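Local coordinates for Cobalt/magnesium transport protein CorA (Methanocaldococcus jannaschii, PDB 4EGW), which mediates magnesium influx across the cell membrane as a homopentamer whose ion pathway closes when cytoplasmic magnesium is high and opens when it is low, at residues A28-G33 against R136-I141. Numbering follows the deposited sequence.
Sequences AIAKDG and RLHKLI
His138 reaches from helix 132-143 to Ala30 on strand 28-33, and its side chain is the one to follow. Its CB leaves the helix at a slant to the strand; with CG anti to the carbonyl carbon (chi1 -71°), the ring swings out across the gap. CG lies at the back of the ring, and beyond it the two sides part. On one side CD2 comes to 3.6 Å from Ala30 CB. On the other, ND1 lies 4.2 Å from Asp32 OD2, which stands obliquely off the ring rather than ahead of ND1, though the acid would probably help stabilise a proton on the ring. CE1 follows at 4.1 Å from Ala30 CB, and NE2, at the tip, stops 3.3 Å from that same methyl, which meets the ring obliquely. Asp32, two residues after Ala30, also turns its CB toward the helix, and its OD2 rests 3.8 Å from Ile141 CG2, one helical turn past His138. The Asp32 and Ile141 side chains run past one another, head to tail. The backbones stay well apart, with segment axes 10.8 Å from each other at 50°. Trp52 and Asp54 of the adjoining strand 51-56 also touch the His138 side chain. This is surface packing in the alpha/beta cytoplasmic domain of CorA, where helix 132-143 lies against strand 28-33, outermost in the chain's mixed sheet.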
# COMPACT_ATOMS: atom_id res chain seq x y z
N ALA A 28 -9.03 0.78 25.02
CA ALA A 28 -10.16 1.03 24.15
C ALA A 28 -10.75 -0.28 23.68
O ALA A 28 -10.14 -0.99 22.89
CB ALA A 28 -9.73 1.88 22.95
N ILE A 29 -11.96 -0.60 24.13
CA ILE A 29 -12.63 -1.80 23.65
C ILE A 29 -13.52 -1.43 22.48
O ILE A 29 -14.51 -0.70 22.64
CB ILE A 29 -13.49 -2.45 24.74
CG1 ILE A 29 -12.67 -2.72 26.00
CG2 ILE A 29 -14.10 -3.74 24.21
CD1 ILE A 29 -11.70 -3.86 25.85
N ALA A 30 -13.16 -1.92 21.30
CA ALA A 30 -14.03 -1.80 20.15
C ALA A 30 -14.73 -3.14 19.96
O ALA A 30 -14.10 -4.20 20.04
CB ALA A 30 -13.24 -1.41 18.92
N LYS A 31 -16.03 -3.09 19.71
CA LYS A 31 -16.87 -4.28 19.63
C LYS A 31 -17.67 -4.29 18.34
O LYS A 31 -18.58 -3.47 18.17
CB LYS A 31 -17.84 -4.28 20.80
CG LYS A 31 -17.85 -2.95 21.57
CD LYS A 31 -18.60 -1.82 20.85
CE LYS A 31 -17.72 -0.99 19.90
NZ LYS A 31 -16.81 -0.03 20.58
N ASP A 32 -17.38 -5.22 17.44
CA ASP A 32 -18.03 -5.23 16.13
C ASP A 32 -18.58 -6.61 15.81
O ASP A 32 -17.92 -7.61 16.04
CB ASP A 32 -17.03 -4.83 15.04
CG ASP A 32 -16.72 -3.33 15.04
OD1 ASP A 32 -17.15 -2.64 15.99
OD2 ASP A 32 -16.05 -2.86 14.10
N GLY A 33 -19.79 -6.67 15.26
CA GLY A 33 -20.36 -7.94 14.87
C GLY A 33 -21.33 -7.81 13.72
O GLY A 33 -21.90 -6.74 13.52
N ARG A 136 -7.67 1.31 10.85
CA ARG A 136 -8.08 1.37 9.45
C ARG A 136 -9.24 0.46 9.09
O ARG A 136 -9.94 0.71 8.11
CB ARG A 136 -6.90 1.12 8.50
CG ARG A 136 -5.91 2.29 8.40
CD ARG A 136 -4.96 2.14 7.20
NE ARG A 136 -4.22 0.87 7.23
CZ ARG A 136 -2.92 0.76 7.49
NH1 ARG A 136 -2.19 1.84 7.74
NH2 ARG A 136 -2.35 -0.44 7.49
N LEU A 137 -9.42 -0.63 9.83
CA LEU A 137 -10.66 -1.40 9.72
C LEU A 137 -11.80 -0.82 10.55
O LEU A 137 -12.93 -0.76 10.09
CB LEU A 137 -10.45 -2.87 10.07
CG LEU A 137 -9.51 -3.59 9.10
CD1 LEU A 137 -9.55 -5.10 9.31
CD2 LEU A 137 -9.88 -3.24 7.67
N HIS A 138 -11.50 -0.38 11.77
CA HIS A 138 -12.52 0.23 12.62
C HIS A 138 -13.08 1.48 11.95
O HIS A 138 -14.27 1.79 12.07
CB HIS A 138 -11.95 0.57 14.00
CG HIS A 138 -11.68 -0.62 14.86
ND1 HIS A 138 -11.96 -1.91 14.45
CD2 HIS A 138 -11.15 -0.73 16.10
CE1 HIS A 138 -11.62 -2.76 15.41
NE2 HIS A 138 -11.13 -2.06 16.42
N LYS A 139 -12.21 2.19 11.25
CA LYS A 139 -12.61 3.39 10.54
C LYS A 139 -13.34 3.00 9.26
O LYS A 139 -14.39 3.55 8.94
CB LYS A 139 -11.38 4.23 10.23
CG LYS A 139 -11.65 5.66 9.84
CD LYS A 139 -10.39 6.50 10.04
CE LYS A 139 -9.89 6.36 11.48
NZ LYS A 139 -8.52 6.94 11.66
N LEU A 140 -12.78 2.04 8.54
CA LEU A 140 -13.41 1.54 7.32
C LEU A 140 -14.81 1.07 7.64
O LEU A 140 -15.78 1.50 7.01
CB LEU A 140 -12.60 0.39 6.72
CG LEU A 140 -13.22 -0.44 5.60
CD1 LEU A 140 -12.14 -1.16 4.80
CD2 LEU A 140 -14.24 -1.45 6.14
N ILE A 141 -14.91 0.18 8.62
CA ILE A 141 -16.19 -0.37 9.04
C ILE A 141 -17.19 0.74 9.33
O ILE A 141 -18.35 0.68 8.90
CB ILE A 141 -16.05 -1.23 10.30
CG1 ILE A 141 -15.19 -2.46 10.00
CG2 ILE A 141 -17.42 -1.61 10.83
CD1 ILE A 141 -15.50 -3.12 8.68